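Local coordinates for uncharacterized protein (Leptotrichia buccalis, PDB 3T8K), which is of unknown function but folds as a stack of ankyrin-like alpha-hairpin repeats, a scaffold that in other proteins commonly binds partner proteins, at residues I133-Y136 and K137-S141; D175-K179 and Y180-E184. All blocks are in the same frame, centred on the assembly; numbering follows the deposited sequence.

Contact 1. Residues I133-Y136 and K137-S141; sequences IPLY and KLIFS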
ATOM      1  N   ILE A 133      21.266  -3.621   7.082  1.00 35.52           N
ATOM      2  CA  ILE A 133      22.487  -2.818   7.031  1.00 32.32           C
ATOM      3  C   ILE A 133      22.909  -2.368   5.624  1.00 29.88           C
ATOM      4  O   ILE A 133      23.216  -1.198   5.424  1.00 33.96           O
ATOM      5  CB  ILE A 133      23.658  -3.493   7.780  1.00 32.95           C
ATOM      6  CG1 ILE A 133      23.390  -3.464   9.283  1.00 36.81           C
ATOM      7  CG2 ILE A 133      24.969  -2.787   7.471  1.00 33.08           C
ATOM      8  CD1 ILE A 133      24.438  -4.163  10.094  1.00 39.41           C
ATOM      9  N   PRO A 134      22.918  -3.287   4.646  1.00 33.40           N
ATOM     10  CA  PRO A 134      23.275  -2.827   3.299  1.00 30.76           C
ATOM     11  C   PRO A 134      22.374  -1.684   2.834  1.00 26.75           C
ATOM     12  O   PRO A 134      22.880  -0.682   2.322  1.00 27.31           O
ATOM     13  CB  PRO A 134      23.068  -4.075   2.438  1.00 33.98           C
ATOM     14  CG  PRO A 134      23.285  -5.213   3.391  1.00 35.44           C
ATOM     15  CD  PRO A 134      22.678  -4.740   4.686  1.00 35.06           C
ATOM     16  N   LEU A 135      21.062  -1.824   3.021  1.00 25.29           N
ATOM     17  CA  LEU A 135      20.129  -0.764   2.654  1.00 27.79           C
ATOM     18  C   LEU A 135      20.381   0.514   3.458  1.00 26.53           C
ATOM     19  O   LEU A 135      20.381   1.606   2.902  1.00 23.81           O
ATOM     20  CB  LEU A 135      18.669  -1.233   2.790  1.00 25.42           C
ATOM     21  CG  LEU A 135      17.587  -0.190   2.528  1.00 23.71           C
ATOM     22  CD1 LEU A 135      17.732   0.370   1.110  1.00 28.30           C
ATOM     23  CD2 LEU A 135      16.179  -0.773   2.730  1.00 22.48           C
ATOM     24  N   TYR A 136      20.609   0.377   4.766  1.00 27.52           N
ATOM     25  CA  TYR A 136      20.912   1.525   5.620  1.00 28.32           C
ATOM     26  C   TYR A 136      22.142   2.283   5.103  1.00 27.32           C
ATOM     27  O   TYR A 136      22.165   3.516   5.069  1.00 25.10           O
ATOM     28  CB  TYR A 136      21.178   1.070   7.059  1.00 27.72           C
ATOM     29  CG  TYR A 136      19.970   0.666   7.883  1.00 26.43           C
ATOM     30  CD1 TYR A 136      18.679   1.034   7.523  1.00 29.26           C
ATOM     31  CD2 TYR A 136      20.135  -0.070   9.052  1.00 26.81           C
ATOM     32  CE1 TYR A 136      17.586   0.664   8.301  1.00 31.18           C
ATOM     33  CE2 TYR A 136      19.055  -0.441   9.829  1.00 28.35           C
ATOM     34  CZ  TYR A 136      17.789  -0.071   9.457  1.00 30.03           C
ATOM     35  OH  TYR A 136      16.726  -0.450  10.240  1.00 26.03           O
ATOM     36  N   LYS A 137      23.166   1.537   4.707  1.00 30.28           N
ATOM     37  CA  LYS A 137      24.395   2.130   4.190  1.00 28.15           C
ATOM     38  C   LYS A 137      24.152   2.926   2.915  1.00 32.08           C
ATOM     39  O   LYS A 137      24.712   4.009   2.740  1.00 28.68           O
ATOM     40  CB  LYS A 137      25.456   1.055   3.950  1.00 33.20           C
ATOM     41  CG  LYS A 137      26.030   0.479   5.242  1.00 39.71           C
ATOM     42  CD  LYS A 137      27.145  -0.513   4.943  1.00 49.64           C
ATOM     43  CE  LYS A 137      27.792  -1.042   6.205  1.00 54.12           C
ATOM     44  NZ  LYS A 137      28.895  -1.979   5.859  1.00 57.44           N
ATOM     45  N   LEU A 138      23.324   2.378   2.027  1.00 28.02           N
ATOM     46  CA  LEU A 138      22.983   3.056   0.783  1.00 27.76           C
ATOM     47  C   LEU A 138      22.341   4.396   1.100  1.00 27.10           C
ATOM     48  O   LEU A 138      22.745   5.438   0.585  1.00 23.90           O
ATOM     49  CB  LEU A 138      22.017   2.206  -0.052  1.00 26.54           C
ATOM     50  CG  LEU A 138      22.594   0.996  -0.782  1.00 34.33           C
ATOM     51  CD1 LEU A 138      21.476   0.164  -1.406  1.00 29.74           C
ATOM     52  CD2 LEU A 138      23.596   1.448  -1.845  1.00 32.61           C
ATOM     53  N   ILE A 139      21.331   4.362   1.962  1.00 24.63           N
ATOM     54  CA  ILE A 139      20.589   5.566   2.292  1.00 22.60           C
ATOM     55  C   ILE A 139      21.441   6.631   2.988  1.00 23.32           C
ATOM     56  O   ILE A 139      21.456   7.786   2.568  1.00 23.34           O
ATOM     57  CB  ILE A 139      19.340   5.236   3.127  1.00 23.23           C
ATOM     58  CG1 ILE A 139      18.394   4.341   2.311  1.00 23.34           C
ATOM     59  CG2 ILE A 139      18.636   6.510   3.556  1.00 26.96           C
ATOM     60  CD1 ILE A 139      17.180   3.869   3.088  1.00 26.59           C
ATOM     61  N   PHE A 140      22.165   6.247   4.036  1.00 25.20           N
ATOM     62  CA  PHE A 140      22.916   7.228   4.813  1.00 25.63           C
ATOM     63  C   PHE A 140      24.200   7.715   4.144  1.00 27.20           C
ATOM     64  O   PHE A 140      24.843   8.629   4.656  1.00 27.21           O
ATOM     65  CB  PHE A 140      23.182   6.712   6.235  1.00 21.97           C
ATOM     66  CG  PHE A 140      21.925   6.532   7.044  1.00 28.20           C
ATOM     67  CD1 PHE A 140      21.147   7.629   7.387  1.00 31.86           C
ATOM     68  CD2 PHE A 140      21.505   5.271   7.432  1.00 34.36           C
ATOM     69  CE1 PHE A 140      19.984   7.473   8.117  1.00 31.92           C
ATOM     70  CE2 PHE A 140      20.341   5.108   8.162  1.00 38.63           C
ATOM     71  CZ  PHE A 140      19.582   6.212   8.508  1.00 37.45           C
ATOM     72  N   SER A 141      24.551   7.124   2.998  1.00 27.49           N
ATOM     73  CA  SER A 141      25.681   7.584   2.192  1.00 32.81           C
ATOM     74  C   SER A 141      25.297   8.763   1.293  1.00 30.58           C
ATOM     75  O   SER A 141      26.148   9.358   0.628  1.00 28.70           O
ATOM     76  CB  SER A 141      26.210   6.446   1.312  1.00 42.69           C
ATOM     77  OG  SER A 141      26.803   5.429   2.098  1.00 51.84           O
TER
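The carbonyl oxygen of Ile-133 receives the amide of Lys-137 in the shortest backbone bond between 133-136 and 137-141, Lys-137 N to Ile-133 O at 2.8 Å. Over the same turn the lysine runs back past the isoleucine: its methylene CE lies 3.6 Å from Ile-133 CG2, the branch anti to the backbone nitrogen, since CG1 takes the place beside it (chi1 -70°). The aliphatic shaft, extended beyond CG, thus packs on a methyl while the ammonium travels onward along the exposed flank. Tyr-136 O is used in much the same way on another side of the helix. Phe-140 N bonds to Tyr-136 O at 2.9 Å, nearly straight. Phe-140 CD2 comes obliquely within 3.0 Å of Tyr-136 O. The same CD2 of Phe-140 also meets Tyr-136 CB at 4.2 Å. These are i to i+4 pairings along helix 129-140, one of the helices of an ankyrin-type alpha-hairpin stack, and its faces serve different neighbours. Tyr-136 and Phe-140 pack on helix 167-180, through residues such as Met-172 and Met-173; the phenol oxygen of Tyr-136 is held by Glu-129. Leu-135 and Leu-138 touch helix 90-102. One turn on from Leu-135, Ile-139 CD1 lies 4.1 Å from Leu-135 CD1, and the Ile-139 side chain also touches the loop residues Ile-107 and Leu-145. Farther along, Ser-141 OG donates a hydrogen bond to Lys-137 O, 2.6 Å away, approaching 28° off the carbonyl plane.

Contact 2. Residues D175-K179 and Y180-E184; sequences DYIKK and YNLKE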
ATOM      1  N   ASP A 175      24.451   9.455  13.901  1.00 29.58           N
ATOM      2  CA  ASP A 175      25.779   9.657  13.322  1.00 27.78           C
ATOM      3  C   ASP A 175      25.705  10.597  12.116  1.00 25.20           C
ATOM      4  O   ASP A 175      26.592  11.426  11.899  1.00 23.43           O
ATOM      5  CB  ASP A 175      26.406   8.328  12.875  1.00 31.93           C
ATOM      6  CG  ASP A 175      26.882   7.464  14.038  1.00 41.41           C
ATOM      7  OD1 ASP A 175      26.904   7.933  15.204  1.00 34.80           O
ATOM      8  OD2 ASP A 175      27.248   6.299  13.765  1.00 42.20           O
ATOM      9  N   TYR A 176      24.648  10.440  11.322  1.00 26.64           N
ATOM     10  CA  TYR A 176      24.461  11.232  10.102  1.00 26.85           C
ATOM     11  C   TYR A 176      24.235  12.688  10.493  1.00 24.77           C
ATOM     12  O   TYR A 176      24.816  13.606   9.918  1.00 24.70           O
ATOM     13  CB  TYR A 176      23.253  10.699   9.330  1.00 20.42           C
ATOM     14  CG  TYR A 176      22.993  11.348   7.984  1.00 23.88           C
ATOM     15  CD1 TYR A 176      23.446  10.758   6.813  1.00 27.63           C
ATOM     16  CD2 TYR A 176      22.275  12.533   7.888  1.00 21.25           C
ATOM     17  CE1 TYR A 176      23.201  11.333   5.577  1.00 24.55           C
ATOM     18  CE2 TYR A 176      22.025  13.124   6.661  1.00 19.44           C
ATOM     19  CZ  TYR A 176      22.495  12.515   5.504  1.00 21.77           C
ATOM     20  OH  TYR A 176      22.257  13.078   4.265  1.00 25.76           O
ATOM     21  N   ILE A 177      23.378  12.887  11.484  1.00 24.43           N
ATOM     22  CA  ILE A 177      23.100  14.224  11.988  1.00 23.99           C
ATOM     23  C   ILE A 177      24.353  14.922  12.541  1.00 24.59           C
ATOM     24  O   ILE A 177      24.537  16.121  12.341  1.00 28.79           O
ATOM     25  CB  ILE A 177      21.960  14.187  13.030  1.00 26.05           C
ATOM     26  CG1 ILE A 177      20.628  13.953  12.308  1.00 24.01           C
ATOM     27  CG2 ILE A 177      21.927  15.471  13.847  1.00 30.86           C
ATOM     28  CD1 ILE A 177      19.551  13.345  13.169  1.00 28.43           C
ATOM     29  N   LYS A 178      25.218  14.173  13.216  1.00 24.87           N
ATOM     30  CA  LYS A 178      26.430  14.760  13.780  1.00 24.61           C
ATOM     31  C   LYS A 178      27.438  15.033  12.669  1.00 26.01           C
ATOM     32  O   LYS A 178      28.127  16.049  12.677  1.00 24.61           O
ATOM     33  CB  LYS A 178      27.036  13.841  14.845  1.00 23.92           C
ATOM     34  CG  LYS A 178      28.244  14.425  15.586  1.00 27.36           C
ATOM     35  CD  LYS A 178      28.686  13.478  16.691  1.00 28.24           C
ATOM     36  CE  LYS A 178      30.085  13.817  17.208  1.00 38.47           C
ATOM     37  NZ  LYS A 178      30.148  15.172  17.811  1.00 38.45           N
ATOM     38  N   LYS A 179      27.526  14.119  11.711  1.00 23.30           N
ATOM     39  CA  LYS A 179      28.433  14.310  10.588  1.00 23.62           C
ATOM     40  C   LYS A 179      28.098  15.608   9.858  1.00 25.34           C
ATOM     41  O   LYS A 179      28.965  16.466   9.663  1.00 25.53           O
ATOM     42  CB  LYS A 179      28.358  13.112   9.637  1.00 23.34           C
ATOM     43  CG  LYS A 179      29.052  13.320   8.278  1.00 23.65           C
ATOM     44  CD  LYS A 179      28.955  12.063   7.417  1.00 23.49           C
ATOM     45  CE  LYS A 179      29.661  12.240   6.061  1.00 24.56           C
ATOM     46  NZ  LYS A 179      29.687  10.954   5.305  1.00 25.64           N
ATOM     47  N   TYR A 180      26.834  15.754   9.465  1.00 24.24           N
ATOM     48  CA  TYR A 180      26.427  16.903   8.664  1.00 27.81           C
ATOM     49  C   TYR A 180      26.024  18.119   9.498  1.00 28.31           C
ATOM     50  O   TYR A 180      25.687  19.163   8.945  1.00 28.98           O
ATOM     51  CB  TYR A 180      25.311  16.518   7.690  1.00 25.79           C
ATOM     52  CG  TYR A 180      25.774  15.590   6.596  1.00 23.41           C
ATOM     53  CD1 TYR A 180      26.576  16.052   5.563  1.00 24.71           C
ATOM     54  CD2 TYR A 180      25.419  14.249   6.599  1.00 22.81           C
ATOM     55  CE1 TYR A 180      27.005  15.209   4.556  1.00 27.14           C
ATOM     56  CE2 TYR A 180      25.847  13.389   5.587  1.00 24.02           C
ATOM     57  CZ  TYR A 180      26.633  13.878   4.571  1.00 27.53           C
ATOM     58  OH  TYR A 180      27.054  13.034   3.565  1.00 24.87           O
ATOM     59  N   ASN A 181      26.096  17.981  10.819  1.00 27.36           N
ATOM     60  CA  ASN A 181      25.814  19.074  11.747  1.00 30.68           C
ATOM     61  C   ASN A 181      24.386  19.599  11.582  1.00 28.95           C
ATOM     62  O   ASN A 181      24.157  20.805  11.589  1.00 34.75           O
ATOM     63  CB  ASN A 181      26.826  20.216  11.580  1.00 31.77           C
ATOM     64  CG  ASN A 181      26.966  21.074  12.841  1.00 33.61           C
ATOM     65  OD1 ASN A 181      26.877  20.577  13.967  1.00 32.01           O
ATOM     66  ND2 ASN A 181      27.198  22.369  12.650  1.00 34.02           N
ATOM     67  N   LEU A 182      23.435  18.683  11.440  1.00 27.78           N
ATOM     68  CA  LEU A 182      22.036  19.071  11.217  1.00 30.74           C
ATOM     69  C   LEU A 182      21.360  19.523  12.513  1.00 34.99           C
ATOM     70  O   LEU A 182      21.610  18.965  13.584  1.00 34.20           O
ATOM     71  CB  LEU A 182      21.247  17.927  10.583  1.00 30.88           C
ATOM     72  CG  LEU A 182      21.835  17.358   9.290  1.00 30.39           C
ATOM     73  CD1 LEU A 182      20.961  16.249   8.759  1.00 33.93           C
ATOM     74  CD2 LEU A 182      22.008  18.449   8.254  1.00 29.99           C
ATOM     75  N   LYS A 183      20.512  20.543  12.406  1.00 39.85           N
ATOM     76  CA  LYS A 183      19.819  21.096  13.567  1.00 42.40           C
ATOM     77  C   LYS A 183      18.308  21.023  13.366  1.00 51.13           C
ATOM     78  O   LYS A 183      17.835  20.871  12.241  1.00 53.98           O
ATOM     79  CB  LYS A 183      20.248  22.547  13.794  1.00 38.94           C
ATOM     80  CG  LYS A 183      21.751  22.746  13.850  1.00 41.10           C
ATOM     81  CD  LYS A 183      22.358  21.954  14.991  1.00 38.32           C
ATOM     82  CE  LYS A 183      23.868  22.103  15.038  1.00 43.85           C
ATOM     83  NZ  LYS A 183      24.444  21.301  16.159  1.00 47.99           N
ATOM     84  N   GLU A 184      17.553  21.131  14.455  1.00 56.77           N
ATOM     85  CA  GLU A 184      16.096  21.060  14.372  1.00 62.64           C
ATOM     86  C   GLU A 184      15.513  22.127  13.444  1.00 64.48           C
ATOM     87  O   GLU A 184      15.956  23.277  13.443  1.00 64.93           O
ATOM     88  CB  GLU A 184      15.469  21.177  15.759  1.00 67.79           C
ATOM     89  CG  GLU A 184      13.947  21.155  15.746  1.00 73.14           C
ATOM     90  CD  GLU A 184      13.383  19.847  15.217  1.00 74.09           C
ATOM     91  OE1 GLU A 184      12.542  19.894  14.293  1.00 75.94           O
ATOM     92  OE2 GLU A 184      13.775  18.775  15.728  1.00 71.71           O
TER
HETATM   93  O   HOH W   1      27.874  17.958  14.644  1.00 25.98           O
HETATM   94  O   HOH W   2      26.803  10.669   4.009  1.00 42.53           O
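Two tyrosines one helical turn apart meet because their first torsions differ: Tyr-176 places CG anti to its nitrogen (chi1 -175°), whereas Tyr-180 sets CG beside its own nitrogen (chi1 -69°) and so swings its ring back over the earlier one. The result is an edge-to-face pair with centroids 4.6 Å apart and planes inclined at 51°, short of a perpendicular T. Tyr-180 CD2 stands over the centre of the Tyr-176 ring, and CE2 approaches Tyr-176 CE1 to 3.4 Å. Lys-179 lies alongside Tyr-180, its CG 4.2 Å from the ring centroid in a CH-pi contact, while a water accepts a hydrogen bond from Lys-179 NZ. At the edge of the Tyr-176 ring sits Leu-182 CD1, 3.9 Å from Tyr-176 CE2. The leucine is turned inward by a Schellman motif: Asn-181, with positive phi, is the C-prime residue, Leu-182 N bonds to Ile-177 O at 2.9 Å, and Asn-181 N makes a weak bond to Lys-178 O. A second water bridges Lys-178 O and Asn-181 OD1. Inside the repeat stack, the hydroxyl of Tyr-176 is hydrogen-bonded to the backbone O of Gln-142 and N of Leu-145. The helix end therefore combines a backbone cap, in which Leu-182 N occupies the carbonyl of Ile-177, with apolar cover on both rings: the lysine chain over a face of Tyr-180 and Leu-182 at the edge of Tyr-176.

Neither contact closes a long loop: each is local, made within a single helix or at its end. Following the chain from the N terminus, after the earlier helices, helix 90-102 leads on to helix 129-140, which carries contact 1 along its later turns. Side chains of 133-141 touch helix 90-102 and helix 167-180, so helix 129-140 lies between these two neighbours. The chain next passes through Leu-145, Leu-147 and helix 157-162 before helix 167-180, whose last turn and exit form contact 2. The two lie in series, neither nested nor crossed, with centres about 16 Å apart. They meet directly where Tyr-176 CE1 packs 3.3 Å from Phe-140 O, near the C-terminal edge of the repeat stack.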